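Local atomic coordinates of UDP-N-acetylglucosamine--peptide N-acetylglucosaminyltransferase stabilizing protein GtfB (Streptococcus gordonii, PDB entry 5E9T), a protein that partners the glycosyltransferase GtfA in a complex that attaches the first N-acetylglucosamine to the serine-rich adhesin GspB, and is needed for export of that adhesin. Residues E87-H92 with K103-L108; L114-R119 with K129-S134; Q123-A128 with Y144-Q149; Q77-S82 with I91-Q96. All coordinates share one frame; numbering follows the deposited sequence.

All four contacts belong to one meandering antiparallel sheet. Interactions 1, 2 and 4 each join the two strands of a hairpin and are partly buried; interaction 3, mostly buried, ties the start of strand 126-132 to the loop after strand 138-144. Interactions 1 and 4 share strand 86-94; 2 and 3 share strand 126-132. Interaction 1 pairs an apolar face with a polar one. Interaction 2 is richer in charge; its Ser117 and Glu118 bond to Asp106 and Trp107 of interaction 1. Interactions 1, 2 and 3 all reach the GtfA chain, interaction 2 with salt bridges. Interaction 3 has an arginine facing carbonyl oxygens and one backbone bond. Interaction 4 has sparse backbone bonding and mostly apolar contacts.

Interaction 1 of 4, residues E87-H92 with K103-L108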
# COMPACT_ATOMS: atom_id res chain seq x y z
N GLU B 87 -6.26 0.12 -7.45
CA GLU B 87 -6.55 -0.97 -8.37
C GLU B 87 -6.05 -2.30 -7.82
O GLU B 87 -4.91 -2.41 -7.36
CB GLU B 87 -5.92 -0.71 -9.74
CG GLU B 87 -6.31 -1.73 -10.79
CD GLU B 87 -5.66 -1.47 -12.14
OE1 GLU B 87 -4.58 -0.84 -12.16
OE2 GLU B 87 -6.24 -1.88 -13.17
N ARG B 88 -6.91 -3.31 -7.87
CA ARG B 88 -6.60 -4.64 -7.36
C ARG B 88 -6.70 -5.69 -8.45
O ARG B 88 -5.75 -6.45 -8.66
CB ARG B 88 -7.50 -4.96 -6.16
CG ARG B 88 -7.09 -4.18 -4.92
CD ARG B 88 -5.59 -4.27 -4.67
NE ARG B 88 -5.21 -3.75 -3.36
CZ ARG B 88 -4.50 -2.65 -3.16
NH1 ARG B 88 -4.07 -1.93 -4.19
NH2 ARG B 88 -4.21 -2.27 -1.93
N ALA B 89 -7.85 -5.82 -9.12
CA ALA B 89 -8.00 -6.79 -10.19
C ALA B 89 -8.48 -6.12 -11.47
O ALA B 89 -9.04 -5.02 -11.45
CB ALA B 89 -8.96 -7.91 -9.79
N ARG B 90 -8.25 -6.80 -12.59
CA ARG B 90 -8.89 -6.51 -13.86
C ARG B 90 -9.84 -7.65 -14.19
O ARG B 90 -9.43 -8.82 -14.18
CB ARG B 90 -7.87 -6.34 -14.98
CG ARG B 90 -6.69 -5.47 -14.63
CD ARG B 90 -5.99 -4.96 -15.87
NE ARG B 90 -4.87 -4.09 -15.52
CZ ARG B 90 -3.68 -4.54 -15.16
NH1 ARG B 90 -3.44 -5.84 -15.11
NH2 ARG B 90 -2.71 -3.68 -14.86
N ILE B 91 -11.09 -7.33 -14.48
CA ILE B 91 -12.08 -8.31 -14.91
C ILE B 91 -12.19 -8.25 -16.42
O ILE B 91 -12.53 -7.20 -16.98
CB ILE B 91 -13.44 -8.08 -14.25
CG1 ILE B 91 -13.36 -8.35 -12.75
CG2 ILE B 91 -14.50 -8.95 -14.90
CD1 ILE B 91 -13.99 -7.27 -11.93
N HIS B 92 -11.90 -9.36 -17.09
CA HIS B 92 -11.89 -9.43 -18.54
C HIS B 92 -13.16 -10.08 -19.05
O HIS B 92 -13.65 -11.06 -18.48
CB HIS B 92 -10.66 -10.20 -19.03
CG HIS B 92 -9.38 -9.49 -18.77
ND1 HIS B 92 -9.02 -8.34 -19.43
CD2 HIS B 92 -8.36 -9.76 -17.91
CE1 HIS B 92 -7.84 -7.93 -19.00
NE2 HIS B 92 -7.42 -8.78 -18.08
N LYS B 103 -15.01 -13.67 -18.04
CA LYS B 103 -14.12 -14.70 -18.57
C LYS B 103 -12.97 -14.96 -17.61
O LYS B 103 -12.81 -16.09 -17.13
CB LYS B 103 -13.60 -14.26 -19.95
CG LYS B 103 -12.36 -14.98 -20.45
CD LYS B 103 -11.85 -14.31 -21.72
CE LYS B 103 -10.47 -14.78 -22.12
NZ LYS B 103 -9.82 -13.81 -23.04
N GLN B 104 -12.17 -13.94 -17.33
CA GLN B 104 -10.97 -14.07 -16.53
C GLN B 104 -10.79 -12.81 -15.69
O GLN B 104 -10.92 -11.70 -16.21
CB GLN B 104 -9.77 -14.30 -17.46
CG GLN B 104 -8.40 -14.18 -16.87
CD GLN B 104 -7.33 -14.18 -17.95
OE1 GLN B 104 -7.61 -14.53 -19.10
NE2 GLN B 104 -6.12 -13.79 -17.60
N VAL B 105 -10.48 -12.98 -14.41
CA VAL B 105 -10.21 -11.86 -13.52
C VAL B 105 -8.74 -11.91 -13.09
O VAL B 105 -8.27 -12.94 -12.59
CB VAL B 105 -11.15 -11.84 -12.30
CG1 VAL B 105 -11.14 -13.17 -11.56
CG2 VAL B 105 -10.79 -10.70 -11.37
N ASP B 106 -8.03 -10.81 -13.29
CA ASP B 106 -6.58 -10.74 -13.12
C ASP B 106 -6.25 -9.96 -11.85
O ASP B 106 -6.37 -8.73 -11.83
CB ASP B 106 -5.94 -10.06 -14.33
CG ASP B 106 -5.59 -11.03 -15.44
OD1 ASP B 106 -5.91 -12.22 -15.30
OD2 ASP B 106 -5.00 -10.58 -16.45
N TRP B 107 -5.78 -10.66 -10.82
CA TRP B 107 -5.46 -10.02 -9.55
C TRP B 107 -4.05 -9.44 -9.57
O TRP B 107 -3.13 -10.03 -10.15
CB TRP B 107 -5.61 -11.01 -8.40
CG TRP B 107 -7.03 -11.38 -8.14
CD1 TRP B 107 -7.67 -12.50 -8.56
CD2 TRP B 107 -8.00 -10.61 -7.42
NE1 TRP B 107 -8.98 -12.49 -8.14
CE2 TRP B 107 -9.21 -11.34 -7.44
CE3 TRP B 107 -7.97 -9.38 -6.76
CZ2 TRP B 107 -10.37 -10.88 -6.82
CZ3 TRP B 107 -9.13 -8.92 -6.15
CH2 TRP B 107 -10.31 -9.67 -6.18
N LEU B 108 -3.89 -8.29 -8.93
CA LEU B 108 -2.62 -7.57 -8.91
C LEU B 108 -2.12 -7.42 -7.48
O LEU B 108 -2.88 -7.58 -6.52
CB LEU B 108 -2.76 -6.18 -9.55
CG LEU B 108 -3.54 -6.08 -10.86
CD1 LEU B 108 -3.63 -4.63 -11.33
CD2 LEU B 108 -2.91 -6.95 -11.93
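Ala89 and Trp107 face each other in an antiparallel beta hairpin, where strand 86-94 runs beside strand 101-108. Their side chains share a face with Ile91 and Val105. Ala89 CB makes a CH-pi contact 3.7 Å from the centroid of the Trp107 six-membered ring, 20° off its normal. Val105 CG2 lies over the same indole, nearer its NE1 side, and touches Ile91 CG1. Trp107 NE1 turns to Glu118 of the next strand, and the indole forms a cation-pi pair with Arg188 of the GtfA chain.

Leu108 CB rests on Arg88 O. Chi1 (-45°) sets CG, anti to the carbonyl carbon, against the same oxygen, which also accepts from Leu108 N at 2.6 Å. CD1 lies over one face of the Arg90 guanidinium and also meets Glu87 CD at 3.8 Å. CD2 touches Arg90 NH1 at 3.4 Å.

Lys103 and Gln104 both face His92, a classic beta bulge. Arg90, His92, Gln104 and Asp106 lie on the opposite face. Arg90 and Asp106 are a hydrogen-bonded pair. Gln104 NE2 donates to Asp106 OD1 at 2.8 Å. The imidazole and carboxylate stand 79° apart, and His92 NE2 makes a weak hydrogen bond to Asp106 OD2 at 3.4 Å.

Interaction 2 of 4, residues L114-R119 with K129-S134; sequences LRLSER and KTAYKS
Lys129 lies side by side with Glu118. Its CG packs on Glu118 CG at 3.6 Å. Glu118 OE1 lies alongside the end of the lysine chain, 3.1 Å from Lys129 CE; its salt bridge to Lys129 NZ is long, at 3.6 Å. Glu118 OE2 is taken by Trp107 and by Arg188 of the GtfA chain.

Thr130 OG1, on the opposite face, sits at the edge of the Arg119 guanidinium and accepts from Arg119 NH2 at 2.6 Å; a weaker bond comes from Arg119 NE. Thr141 also bonds to this hydroxyl. Thr130 N and O both pair with Ser117, a hydrogen-bonded pair of this antiparallel hairpin of strands 114-120 and 126-132.

Ala131 CB lightly touches Leu116 CD2.

Tyr132 has CG beside the backbone N (chi1 -67°), and its ring turns an edge to Arg115 O. Leu114 CD2 sits over one face, 3.7 Å from the centroid, in a CH-pi contact. Tyr132 OH donates to Ser117 OG at 3.1 Å, and that hydroxyl also bonds to Asp106. Tyr132 N bonds to Arg115 O.

Lys133 and Ser134 approach the Arg115 guanidinium loosely. It is salt-bridged through NE to Asp109 and through NH2 to Glu180 of the GtfA chain.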
# COMPACT_ATOMS: atom_id res chain seq x y z
N LEU B 114 0.89 -8.24 -12.38
CA LEU B 114 -0.01 -9.38 -12.46
C LEU B 114 0.52 -10.54 -11.62
O LEU B 114 1.71 -10.84 -11.63
CB LEU B 114 -0.18 -9.82 -13.91
CG LEU B 114 -1.05 -11.05 -14.17
CD1 LEU B 114 -2.50 -10.78 -13.80
CD2 LEU B 114 -0.93 -11.46 -15.63
N ARG B 115 -0.39 -11.18 -10.88
CA ARG B 115 -0.01 -12.25 -9.97
C ARG B 115 -0.86 -13.50 -10.21
O ARG B 115 -0.31 -14.59 -10.42
CB ARG B 115 -0.12 -11.79 -8.52
CG ARG B 115 0.93 -10.76 -8.11
CD ARG B 115 2.34 -11.28 -8.29
NE ARG B 115 3.30 -10.52 -7.51
CZ ARG B 115 4.62 -10.60 -7.64
NH1 ARG B 115 5.15 -11.41 -8.55
NH2 ARG B 115 5.42 -9.86 -6.87
N LEU B 116 -2.18 -13.37 -10.09
CA LEU B 116 -3.10 -14.46 -10.40
C LEU B 116 -3.98 -14.12 -11.59
O LEU B 116 -4.38 -12.96 -11.78
CB LEU B 116 -4.01 -14.77 -9.21
CG LEU B 116 -3.36 -15.01 -7.86
CD1 LEU B 116 -4.43 -15.31 -6.83
CD2 LEU B 116 -2.34 -16.14 -7.95
N SER B 117 -4.27 -15.13 -12.40
CA SER B 117 -5.36 -15.10 -13.38
C SER B 117 -6.33 -16.21 -13.00
O SER B 117 -5.99 -17.39 -13.14
CB SER B 117 -4.86 -15.28 -14.81
OG SER B 117 -4.01 -14.22 -15.20
N GLU B 118 -7.51 -15.85 -12.53
CA GLU B 118 -8.54 -16.81 -12.19
C GLU B 118 -9.54 -16.87 -13.34
O GLU B 118 -10.06 -15.83 -13.76
CB GLU B 118 -9.22 -16.45 -10.87
CG GLU B 118 -8.22 -16.31 -9.72
CD GLU B 118 -8.88 -15.95 -8.40
OE1 GLU B 118 -8.71 -16.71 -7.42
OE2 GLU B 118 -9.56 -14.91 -8.34
N ARG B 119 -9.78 -18.07 -13.86
CA ARG B 119 -10.48 -18.26 -15.12
C ARG B 119 -11.88 -18.81 -14.90
O ARG B 119 -12.08 -19.71 -14.08
CB ARG B 119 -9.71 -19.20 -16.04
CG ARG B 119 -8.21 -19.10 -15.87
CD ARG B 119 -7.53 -18.94 -17.21
NE ARG B 119 -6.08 -18.95 -17.08
CZ ARG B 119 -5.25 -18.25 -17.85
NH1 ARG B 119 -5.74 -17.48 -18.81
NH2 ARG B 119 -3.94 -18.32 -17.66
N LYS B 129 -6.91 -21.20 -11.79
CA LYS B 129 -6.11 -20.04 -11.43
C LYS B 129 -4.71 -20.23 -11.99
O LYS B 129 -4.12 -21.31 -11.84
CB LYS B 129 -6.04 -19.82 -9.92
CG LYS B 129 -7.37 -19.79 -9.19
CD LYS B 129 -7.12 -19.54 -7.71
CE LYS B 129 -8.37 -19.73 -6.87
NZ LYS B 129 -8.04 -19.68 -5.42
N THR B 130 -4.18 -19.20 -12.62
CA THR B 130 -2.80 -19.18 -13.08
C THR B 130 -1.98 -18.33 -12.13
O THR B 130 -2.41 -17.24 -11.74
CB THR B 130 -2.71 -18.64 -14.51
OG1 THR B 130 -3.62 -19.36 -15.34
CG2 THR B 130 -1.31 -18.81 -15.06
N ALA B 131 -0.82 -18.83 -11.73
CA ALA B 131 0.09 -18.11 -10.85
C ALA B 131 1.29 -17.62 -11.63
O ALA B 131 1.80 -18.33 -12.50
CB ALA B 131 0.54 -19.00 -9.69
N TYR B 132 1.74 -16.41 -11.33
CA TYR B 132 2.82 -15.77 -12.06
C TYR B 132 4.02 -15.51 -11.16
O TYR B 132 3.87 -14.97 -10.05
CB TYR B 132 2.36 -14.45 -12.68
CG TYR B 132 1.34 -14.62 -13.78
CD1 TYR B 132 -0.01 -14.75 -13.48
CD2 TYR B 132 1.72 -14.66 -15.12
CE1 TYR B 132 -0.95 -14.90 -14.48
CE2 TYR B 132 0.79 -14.81 -16.12
CZ TYR B 132 -0.55 -14.93 -15.80
OH TYR B 132 -1.49 -15.08 -16.79
N LYS B 133 5.20 -15.89 -11.63
CA LYS B 133 6.45 -15.52 -10.98
C LYS B 133 6.86 -14.12 -11.45
O LYS B 133 6.08 -13.39 -12.06
CB LYS B 133 7.53 -16.57 -11.21
CG LYS B 133 7.73 -17.01 -12.64
CD LYS B 133 9.07 -17.71 -12.80
CE LYS B 133 9.34 -18.07 -14.25
NZ LYS B 133 10.75 -18.52 -14.47
N SER B 134 8.12 -13.75 -11.18
CA SER B 134 8.52 -12.35 -11.11
C SER B 134 8.19 -11.57 -12.37
O SER B 134 7.47 -10.57 -12.33
CB SER B 134 10.02 -12.27 -10.81
OG SER B 134 10.35 -13.15 -9.75

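Interaction 3 of 4, residues Q123-A128 with Y144-Q149; sequences QGRCFA and YSTDGQ
The Arg125 guanidinium has Thr146 CG2 over one face, 3.4 Å above the plane and offset toward the rim. Its edge is turned to two carbonyl oxygens, those of Tyr144 and Ser145. The Tyr144 ring meets the other segment at its edge, where Ala128 CA approaches; Tyr144 CD1 is 3.6 Å from Phe127 O.

The clearest bond of the guanidinium runs from Arg125 NH2 to Tyr144 O at 3.2 Å. The oxygen lies near the guanidinium plane, while the donor is tilted 30° from the carbonyl plane. Arg125 NH1 points at Ser145 O, but its modelled position is too close to its neighbours, so the details there are doubtful. The arginine chain bends at chi3 (47°), which places NE. That nitrogen forms a salt bridge with Asp51.

The Ser145 carbonyl opens a tight turn; that of Tyr144 comes just before it. Ser145 to Gly148 form a type I beta turn, with Gly148 N bonded to Ser145 O. Ser145 OG accepts from Asp147 N at 3.1 Å, which makes an ST turn, and also from Gln149 N. The guanidinium lies against the residues where the turn begins.

Tyr144 N donates to Phe127 O at 2.9 Å. This bond joins the end of strand 138-144 to strand 126-132. Phe127 and Ala128 both face Arg119 in a classic beta bulge, so strand 114-120 flanks the other side of strand 126-132. The turn leads on into strand 150-155, and Tyr144 packs on Val173 of the GtfA chain.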
# COMPACT_ATOMS: atom_id res chain seq x y z
N GLN B 123 -20.41 -21.66 -17.26
CA GLN B 123 -21.30 -21.92 -16.13
C GLN B 123 -21.11 -20.92 -15.00
O GLN B 123 -21.82 -21.02 -13.98
CB GLN B 123 -21.09 -23.34 -15.60
CG GLN B 123 -21.35 -24.46 -16.61
CD GLN B 123 -20.18 -24.68 -17.56
OE1 GLN B 123 -19.27 -23.86 -17.64
NE2 GLN B 123 -20.21 -25.78 -18.29
N GLY B 124 -20.19 -19.98 -15.13
CA GLY B 124 -19.95 -18.97 -14.12
C GLY B 124 -19.01 -19.38 -13.01
O GLY B 124 -18.69 -18.55 -12.15
N ARG B 125 -18.56 -20.63 -12.99
CA ARG B 125 -17.60 -21.08 -11.99
C ARG B 125 -16.18 -20.71 -12.39
O ARG B 125 -15.87 -20.55 -13.58
CB ARG B 125 -17.70 -22.59 -11.80
CG ARG B 125 -17.26 -23.04 -10.42
CD ARG B 125 -16.99 -24.53 -10.37
NE ARG B 125 -16.18 -24.97 -11.50
CZ ARG B 125 -15.21 -25.88 -11.41
NH1 ARG B 125 -14.93 -26.42 -10.23
NH2 ARG B 125 -14.52 -26.23 -12.48
N CYS B 126 -15.31 -20.58 -11.39
CA CYS B 126 -13.88 -20.38 -11.62
C CYS B 126 -13.21 -21.75 -11.57
O CYS B 126 -13.06 -22.34 -10.49
CB CYS B 126 -13.30 -19.43 -10.58
SG CYS B 126 -11.48 -19.38 -10.52
N PHE B 127 -12.80 -22.25 -12.73
CA PHE B 127 -12.21 -23.58 -12.83
C PHE B 127 -10.69 -23.58 -12.82
O PHE B 127 -10.09 -24.66 -12.69
CB PHE B 127 -12.71 -24.29 -14.10
CG PHE B 127 -12.22 -23.68 -15.38
CD1 PHE B 127 -12.83 -22.56 -15.91
CD2 PHE B 127 -11.16 -24.25 -16.07
CE1 PHE B 127 -12.39 -22.00 -17.09
CE2 PHE B 127 -10.71 -23.69 -17.26
CZ PHE B 127 -11.32 -22.57 -17.77
N ALA B 128 -10.04 -22.42 -12.95
CA ALA B 128 -8.59 -22.40 -13.03
C ALA B 128 -8.05 -21.10 -12.46
O ALA B 128 -8.65 -20.04 -12.63
CB ALA B 128 -8.12 -22.57 -14.48
N TYR B 144 -9.41 -26.96 -11.03
CA TYR B 144 -10.10 -27.45 -9.84
C TYR B 144 -11.38 -28.17 -10.22
O TYR B 144 -12.03 -27.84 -11.21
CB TYR B 144 -10.45 -26.31 -8.88
CG TYR B 144 -9.29 -25.41 -8.51
CD1 TYR B 144 -8.99 -24.29 -9.27
CD2 TYR B 144 -8.52 -25.68 -7.39
CE1 TYR B 144 -7.94 -23.47 -8.93
CE2 TYR B 144 -7.46 -24.86 -7.05
CZ TYR B 144 -7.18 -23.76 -7.82
OH TYR B 144 -6.13 -22.94 -7.48
N SER B 145 -11.74 -29.16 -9.40
CA SER B 145 -13.06 -29.76 -9.54
C SER B 145 -14.11 -28.77 -9.04
O SER B 145 -13.80 -27.70 -8.52
CB SER B 145 -13.13 -31.07 -8.76
OG SER B 145 -13.18 -30.85 -7.36
N THR B 146 -15.38 -29.15 -9.17
CA THR B 146 -16.43 -28.30 -8.62
C THR B 146 -16.46 -28.35 -7.10
O THR B 146 -17.18 -27.56 -6.49
CB THR B 146 -17.78 -28.70 -9.20
OG1 THR B 146 -17.97 -30.11 -9.07
CG2 THR B 146 -17.85 -28.33 -10.68
N ASP B 147 -15.70 -29.26 -6.50
CA ASP B 147 -15.51 -29.31 -5.06
C ASP B 147 -14.24 -28.60 -4.60
O ASP B 147 -13.94 -28.60 -3.40
CB ASP B 147 -15.48 -30.77 -4.59
CG ASP B 147 -16.72 -31.53 -5.00
OD1 ASP B 147 -17.83 -31.04 -4.73
OD2 ASP B 147 -16.58 -32.61 -5.61
N GLY B 148 -13.49 -28.00 -5.52
CA GLY B 148 -12.30 -27.26 -5.16
C GLY B 148 -11.06 -28.10 -4.94
O GLY B 148 -10.21 -27.72 -4.12
N GLN B 149 -10.92 -29.21 -5.65
CA GLN B 149 -9.80 -30.12 -5.48
C GLN B 149 -8.90 -30.05 -6.70
O GLN B 149 -9.36 -29.74 -7.80
CB GLN B 149 -10.29 -31.55 -5.27
CG GLN B 149 -11.57 -31.64 -4.46
CD GLN B 149 -11.60 -32.84 -3.55
OE1 GLN B 149 -10.63 -33.60 -3.47
NE2 GLN B 149 -12.72 -33.02 -2.86

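Interaction 4 of 4, residues Q77-S82 with I91-Q96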
# COMPACT_ATOMS: atom_id res chain seq x y z
N GLN B 77 -15.92 -2.27 -22.27
CA GLN B 77 -14.80 -3.13 -22.67
C GLN B 77 -14.06 -3.84 -21.55
O GLN B 77 -13.29 -4.76 -21.84
CB GLN B 77 -13.79 -2.32 -23.49
CG GLN B 77 -13.64 -0.88 -23.06
CD GLN B 77 -12.64 -0.13 -23.91
OE1 GLN B 77 -11.99 -0.72 -24.78
NE2 GLN B 77 -12.51 1.17 -23.68
N VAL B 78 -14.29 -3.50 -20.27
CA VAL B 78 -13.50 -4.08 -19.19
C VAL B 78 -14.11 -3.72 -17.83
O VAL B 78 -15.08 -2.95 -17.77
CB VAL B 78 -12.03 -3.62 -19.28
CG1 VAL B 78 -11.87 -2.21 -18.72
CG2 VAL B 78 -11.09 -4.61 -18.59
N ALA B 79 -13.53 -4.24 -16.75
CA ALA B 79 -14.01 -3.95 -15.40
C ALA B 79 -12.82 -3.93 -14.45
O ALA B 79 -11.68 -4.17 -14.84
CB ALA B 79 -15.07 -4.96 -14.97
N ARG B 80 -13.10 -3.64 -13.18
CA ARG B 80 -12.06 -3.39 -12.20
C ARG B 80 -12.54 -3.77 -10.81
O ARG B 80 -13.74 -3.69 -10.51
CB ARG B 80 -11.65 -1.91 -12.23
CG ARG B 80 -10.56 -1.50 -11.24
CD ARG B 80 -10.80 -0.06 -10.79
NE ARG B 80 -9.56 0.64 -10.46
CZ ARG B 80 -8.76 1.19 -11.36
NH1 ARG B 80 -9.05 1.11 -12.65
NH2 ARG B 80 -7.65 1.82 -10.97
N VAL B 81 -11.61 -4.21 -9.97
CA VAL B 81 -11.83 -4.36 -8.53
C VAL B 81 -10.91 -3.38 -7.81
O VAL B 81 -9.73 -3.27 -8.15
CB VAL B 81 -11.57 -5.80 -8.05
CG1 VAL B 81 -11.85 -5.91 -6.56
CG2 VAL B 81 -12.42 -6.77 -8.82
N SER B 82 -11.46 -2.67 -6.82
CA SER B 82 -10.71 -1.66 -6.10
C SER B 82 -10.87 -1.84 -4.59
O SER B 82 -11.92 -2.27 -4.11
CB SER B 82 -11.15 -0.25 -6.48
OG SER B 82 -10.55 0.16 -7.70
N ILE B 91 -11.09 -7.33 -14.48
CA ILE B 91 -12.08 -8.31 -14.91
C ILE B 91 -12.19 -8.25 -16.42
O ILE B 91 -12.53 -7.20 -16.98
CB ILE B 91 -13.44 -8.08 -14.25
CG1 ILE B 91 -13.36 -8.35 -12.75
CG2 ILE B 91 -14.50 -8.95 -14.90
CD1 ILE B 91 -13.99 -7.27 -11.93
N HIS B 92 -11.90 -9.36 -17.09
CA HIS B 92 -11.89 -9.43 -18.54
C HIS B 92 -13.16 -10.08 -19.05
O HIS B 92 -13.65 -11.06 -18.48
CB HIS B 92 -10.66 -10.20 -19.03
CG HIS B 92 -9.38 -9.49 -18.77
ND1 HIS B 92 -9.02 -8.34 -19.43
CD2 HIS B 92 -8.36 -9.76 -17.91
CE1 HIS B 92 -7.84 -7.93 -19.00
NE2 HIS B 92 -7.42 -8.78 -18.08
N TYR B 93 -13.68 -9.53 -20.14
CA TYR B 93 -15.00 -9.90 -20.64
C TYR B 93 -14.91 -11.04 -21.64
O TYR B 93 -14.16 -10.96 -22.62
CB TYR B 93 -15.67 -8.69 -21.28
CG TYR B 93 -16.14 -7.67 -20.28
CD1 TYR B 93 -16.47 -8.06 -18.99
CD2 TYR B 93 -16.25 -6.33 -20.61
CE1 TYR B 93 -16.91 -7.14 -18.06
CE2 TYR B 93 -16.69 -5.40 -19.69
CZ TYR B 93 -17.01 -5.81 -18.41
OH TYR B 93 -17.44 -4.90 -17.48
N ALA B 94 -15.66 -12.11 -21.37
CA ALA B 94 -15.85 -13.14 -22.38
C ALA B 94 -16.54 -12.54 -23.58
O ALA B 94 -17.57 -11.87 -23.45
CB ALA B 94 -16.69 -14.29 -21.81
N SER B 95 -16.01 -12.79 -24.77
CA SER B 95 -16.52 -12.09 -25.94
C SER B 95 -17.71 -12.90 -26.44
O SER B 95 -17.57 -13.93 -27.09
CB SER B 95 -15.44 -11.95 -27.01
OG SER B 95 -16.01 -11.79 -28.29
N GLN B 96 -18.90 -12.37 -26.15
CA GLN B 96 -20.17 -13.00 -26.45
C GLN B 96 -21.10 -11.91 -26.93
O GLN B 96 -20.83 -10.72 -26.76
CB GLN B 96 -20.78 -13.70 -25.21
CG GLN B 96 -20.35 -15.14 -24.98
CD GLN B 96 -21.35 -15.91 -24.11
OE1 GLN B 96 -22.36 -15.36 -23.69
NE2 GLN B 96 -21.06 -17.18 -23.86
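The hairpin of strands 79-83 and 86-94 lies near one end of the antiparallel sheet, and Ala79 and Ile91 are its hydrogen-bonded pair here. Ile91 N donates to Ala79 O at 3.2 Å. The N-H points fairly straight at the oxygen, but the nitrogen sits 71° out of the carbonyl plane. The return bond, from Ala79 N to Ile91 O, is weak because it is bent, though its length is 3.1 Å. The short strand segments run at 153° to each other, and their axes come no nearer than 6.1 Å.

Side chains do much of the joining. Ala79 CB touches Ile91 CB at 3.6 Å. The next apolar contact is at the tip of the isoleucine. Chi2 (133°) carries CD1 to Val81 CG2, at 3.5 Å from Ile91 CD1; the two side chains cross at about a right angle. Val81 also packs on Trp107, and Ile91 also touches Ile72 of strand 71-74. This apolar patch therefore spans several neighbouring strands.

Val78 approaches from before the paired region. Its CG2 rests against Ile91 O and comes within loose contact of the His92 ring.

Tyr93 lies across the backbone of Gln77 and Val78. Its ring atoms CD2 and CE2 pass close to the peptide linking these two residues. Tyr93 OH bonds to the backbone oxygen of Asp75, whose carboxylate in turn accepts from Val78 N. The same ring reaches the strand pair itself, with Tyr93 CZ 4.0 Å from Ala79 CB.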